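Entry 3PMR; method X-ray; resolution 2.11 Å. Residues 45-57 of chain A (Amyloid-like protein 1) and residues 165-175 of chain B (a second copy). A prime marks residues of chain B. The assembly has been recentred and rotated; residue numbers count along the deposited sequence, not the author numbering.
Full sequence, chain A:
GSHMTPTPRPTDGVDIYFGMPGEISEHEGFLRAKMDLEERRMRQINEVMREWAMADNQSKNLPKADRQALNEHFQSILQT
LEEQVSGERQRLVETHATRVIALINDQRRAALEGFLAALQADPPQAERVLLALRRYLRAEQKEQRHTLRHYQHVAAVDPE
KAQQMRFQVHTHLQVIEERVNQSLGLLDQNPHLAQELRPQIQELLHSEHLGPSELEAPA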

# COMPACT_ATOMS: atom_id res chain seq x y z
N ILE A 45 3.84 -19.87 2.68
CA ILE A 45 4.01 -19.74 4.13
C ILE A 45 3.07 -20.70 4.87
O ILE A 45 3.47 -21.35 5.82
CB ILE A 45 3.71 -18.31 4.61
CG1 ILE A 45 4.82 -17.35 4.17
CG2 ILE A 45 3.55 -18.29 6.12
CD1 ILE A 45 4.58 -15.89 4.57
N ASN A 46 1.82 -20.77 4.43
CA ASN A 46 0.85 -21.65 5.07
C ASN A 46 1.29 -23.11 4.92
O ASN A 46 1.12 -23.91 5.84
CB ASN A 46 -0.54 -21.46 4.47
CG ASN A 46 -1.63 -22.07 5.34
OD1 ASN A 46 -1.57 -22.00 6.56
ND2 ASN A 46 -2.64 -22.66 4.71
N GLU A 47 1.84 -23.46 3.76
CA GLU A 47 2.28 -24.83 3.56
C GLU A 47 3.35 -25.18 4.60
O GLU A 47 3.30 -26.24 5.21
CB GLU A 47 2.83 -25.04 2.15
CG GLU A 47 3.08 -26.50 1.81
N VAL A 48 4.32 -24.29 4.81
CA VAL A 48 5.37 -24.56 5.79
C VAL A 48 4.81 -24.63 7.21
O VAL A 48 5.22 -25.48 8.00
CB VAL A 48 6.47 -23.47 5.74
CG1 VAL A 48 7.46 -23.68 6.87
CG2 VAL A 48 7.20 -23.53 4.41
N MET A 49 3.87 -23.74 7.52
CA MET A 49 3.26 -23.72 8.86
C MET A 49 2.53 -25.04 9.15
O MET A 49 2.60 -25.56 10.26
CB MET A 49 2.31 -22.52 9.00
CG MET A 49 2.98 -21.14 9.06
SD MET A 49 4.07 -20.92 10.47
CE MET A 49 4.81 -19.27 10.08
N ARG A 50 1.83 -25.58 8.15
CA ARG A 50 1.10 -26.84 8.31
C ARG A 50 2.05 -28.01 8.57
O ARG A 50 1.77 -28.88 9.39
CB ARG A 50 0.27 -27.15 7.06
CG ARG A 50 -0.89 -26.21 6.81
CD ARG A 50 -1.57 -26.53 5.47
NE ARG A 50 -2.98 -26.89 5.62
CZ ARG A 50 -3.70 -27.49 4.67
NH1 ARG A 50 -3.13 -27.79 3.51
NH2 ARG A 50 -4.98 -27.78 4.88
N GLU A 51 3.17 -28.05 7.85
CA GLU A 51 4.17 -29.11 8.02
C GLU A 51 4.77 -29.03 9.41
O GLU A 51 5.01 -30.04 10.06
CB GLU A 51 5.28 -28.97 6.98
CG GLU A 51 4.83 -29.21 5.57
CD GLU A 51 5.94 -28.96 4.57
OE1 GLU A 51 6.64 -27.94 4.71
OE2 GLU A 51 6.10 -29.78 3.64
N TRP A 52 5.00 -27.80 9.86
CA TRP A 52 5.56 -27.56 11.18
C TRP A 52 4.58 -28.02 12.24
O TRP A 52 4.96 -28.64 13.23
CB TRP A 52 5.83 -26.07 11.34
CG TRP A 52 6.60 -25.68 12.55
CD1 TRP A 52 7.05 -26.49 13.56
CD2 TRP A 52 7.01 -24.35 12.90
NE1 TRP A 52 7.70 -25.74 14.51
CE2 TRP A 52 7.70 -24.43 14.13
CE3 TRP A 52 6.87 -23.09 12.28
CZ2 TRP A 52 8.23 -23.30 14.77
CZ3 TRP A 52 7.40 -21.97 12.92
CH2 TRP A 52 8.08 -22.08 14.15
N ALA A 53 3.31 -27.71 12.02
CA ALA A 53 2.27 -28.10 12.95
C ALA A 53 2.17 -29.62 12.95
O ALA A 53 2.12 -30.26 13.99
CB ALA A 53 0.94 -27.49 12.54
N MET A 54 2.17 -30.20 11.76
CA MET A 54 2.10 -31.65 11.63
C MET A 54 3.32 -32.34 12.26
O MET A 54 3.18 -33.30 13.00
CB MET A 54 1.97 -32.05 10.16
CG MET A 54 1.78 -33.53 9.98
SD MET A 54 2.20 -34.07 8.33
CE MET A 54 1.61 -35.77 8.39
N ALA A 55 4.51 -31.83 11.97
CA ALA A 55 5.73 -32.41 12.52
C ALA A 55 5.75 -32.32 14.04
O ALA A 55 6.45 -33.08 14.71
CB ALA A 55 6.96 -31.71 11.95
N ASP A 56 4.98 -31.40 14.58
CA ASP A 56 4.90 -31.23 16.02
C ASP A 56 4.14 -32.43 16.62
O ASP A 56 4.64 -33.11 17.52
CB ASP A 56 4.17 -29.92 16.36
CG ASP A 56 5.13 -28.80 16.72
OD1 ASP A 56 6.32 -28.87 16.34
OD2 ASP A 56 4.69 -27.84 17.39
N ASN A 57 2.95 -32.68 16.08
CA ASN A 57 2.09 -33.77 16.53
C ASN A 57 2.71 -35.15 16.35
O ASN A 57 2.55 -36.02 17.22
CB ASN A 57 0.76 -33.72 15.77
CG ASN A 57 -0.08 -34.94 16.01
OD1 ASN A 57 -0.20 -35.42 17.14
ND2 ASN A 57 -0.69 -35.45 14.95
N MET B 165 8.42 -12.35 14.78
CA MET B 165 7.01 -12.71 14.87
C MET B 165 6.71 -14.12 14.38
O MET B 165 5.59 -14.60 14.52
CB MET B 165 6.14 -11.70 14.10
CG MET B 165 6.26 -11.76 12.58
SD MET B 165 5.41 -10.36 11.79
CE MET B 165 3.69 -10.94 11.87
N ARG B 166 7.71 -14.77 13.82
CA ARG B 166 7.58 -16.11 13.26
C ARG B 166 6.84 -17.12 14.16
O ARG B 166 5.88 -17.76 13.73
CB ARG B 166 8.98 -16.63 12.95
CG ARG B 166 9.07 -17.61 11.81
CD ARG B 166 10.52 -18.00 11.59
NE ARG B 166 11.33 -16.92 11.05
CZ ARG B 166 12.64 -16.81 11.22
NH1 ARG B 166 13.30 -17.72 11.94
NH2 ARG B 166 13.31 -15.81 10.68
N PHE B 167 7.29 -17.25 15.40
CA PHE B 167 6.67 -18.19 16.34
C PHE B 167 5.25 -17.80 16.72
O PHE B 167 4.40 -18.66 16.95
CB PHE B 167 7.53 -18.32 17.60
CG PHE B 167 7.16 -19.49 18.46
CD1 PHE B 167 7.53 -20.78 18.09
CD2 PHE B 167 6.42 -19.32 19.63
CE1 PHE B 167 7.16 -21.88 18.85
CE2 PHE B 167 6.05 -20.42 20.40
CZ PHE B 167 6.42 -21.70 20.01
N GLN B 168 5.01 -16.49 16.80
CA GLN B 168 3.70 -15.97 17.15
C GLN B 168 2.70 -16.26 16.03
O GLN B 168 1.51 -16.45 16.29
CB GLN B 168 3.78 -14.47 17.39
CG GLN B 168 2.44 -13.83 17.55
CD GLN B 168 1.65 -14.43 18.70
N VAL B 169 3.17 -16.27 14.79
CA VAL B 169 2.31 -16.57 13.65
C VAL B 169 1.95 -18.05 13.77
O VAL B 169 0.79 -18.43 13.73
CB VAL B 169 3.03 -16.30 12.31
CG1 VAL B 169 2.17 -16.77 11.15
CG2 VAL B 169 3.34 -14.81 12.17
N HIS B 170 2.97 -18.88 13.93
CA HIS B 170 2.81 -20.33 14.10
C HIS B 170 1.82 -20.63 15.22
O HIS B 170 0.93 -21.46 15.07
CB HIS B 170 4.17 -20.94 14.43
CG HIS B 170 4.13 -22.39 14.81
ND1 HIS B 170 3.58 -23.36 14.00
CD2 HIS B 170 4.64 -23.03 15.88
CE1 HIS B 170 3.76 -24.55 14.55
NE2 HIS B 170 4.40 -24.37 15.70
N THR B 171 1.96 -19.93 16.35
CA THR B 171 1.08 -20.15 17.50
C THR B 171 -0.37 -19.79 17.17
O THR B 171 -1.30 -20.56 17.45
CB THR B 171 1.58 -19.33 18.72
OG1 THR B 171 2.92 -19.73 19.04
CG2 THR B 171 0.70 -19.57 19.93
N HIS B 172 -0.57 -18.62 16.57
CA HIS B 172 -1.90 -18.17 16.20
C HIS B 172 -2.55 -19.16 15.23
O HIS B 172 -3.73 -19.46 15.35
CB HIS B 172 -1.83 -16.79 15.56
CG HIS B 172 -3.17 -16.13 15.41
ND1 HIS B 172 -3.32 -14.82 15.03
CD2 HIS B 172 -4.42 -16.61 15.61
CE1 HIS B 172 -4.60 -14.52 14.99
NE2 HIS B 172 -5.30 -15.58 15.34
N LEU B 173 -1.78 -19.68 14.28
CA LEU B 173 -2.33 -20.66 13.35
C LEU B 173 -2.75 -21.93 14.10
O LEU B 173 -3.72 -22.56 13.72
CB LEU B 173 -1.31 -20.98 12.25
CG LEU B 173 -1.14 -19.83 11.25
CD1 LEU B 173 -0.08 -20.21 10.22
CD2 LEU B 173 -2.46 -19.54 10.56
N GLN B 174 -2.04 -22.28 15.16
CA GLN B 174 -2.42 -23.47 15.94
C GLN B 174 -3.70 -23.19 16.75
O GLN B 174 -4.47 -24.11 17.03
CB GLN B 174 -1.32 -23.88 16.92
CG GLN B 174 0.00 -24.29 16.28
CD GLN B 174 1.03 -24.73 17.33
OE1 GLN B 174 1.18 -24.09 18.37
NE2 GLN B 174 1.73 -25.82 17.05
N VAL B 175 -3.92 -21.94 17.13
CA VAL B 175 -5.12 -21.57 17.89
C VAL B 175 -6.33 -21.68 16.98
O VAL B 175 -7.39 -22.13 17.38
CB VAL B 175 -5.02 -20.12 18.46
CG1 VAL B 175 -6.37 -19.67 19.02
CG2 VAL B 175 -4.00 -20.06 19.58
O HOH W 1 1.27 -23.82 12.34

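A histidine laid flat on a tryptophan is the signature of this contact: the His170′ ring and the six-membered ring of Trp52 stack face to face, centroids 3.8 Å apart and planes within 3° of parallel. Both side chains use chi1 t, and both CA-to-CB bonds point toward the opposing helix. His170′ is the knob, seated among Met49, Trp52, Ala53 and Asp56; Ala53 N lies at the edge of the ring, 4.1 Å from His170′ CE1.

No direct hydrogen bond joins the helices, which cross at -73°. A water does the polar work, donating to Met49 O at 3.0 Å and hydrogen-bonding His170′ ND1 at 2.9 Å, so the imidazole pairs a flat stacking face with a polar edge. At its other nitrogen, Asp56 OD2 lies 3.9 Å from His170′ NE2, too far for a hydrogen bond, and the aspartate is poorly ordered.

Met49 fills the neighbouring space. Its unbranched, flexible chain, m at chi1 and chi2 and t at chi3, brings CG to 3.4 Å from Leu173′ CD1 and CE to 3.8 Å from Val169′ CG1. The rule is compact: buried aromatic and aliphatic surfaces supply the packing, while one water links a backbone carbonyl, which also accepts its helix bond from Ala53 N, to a ring nitrogen.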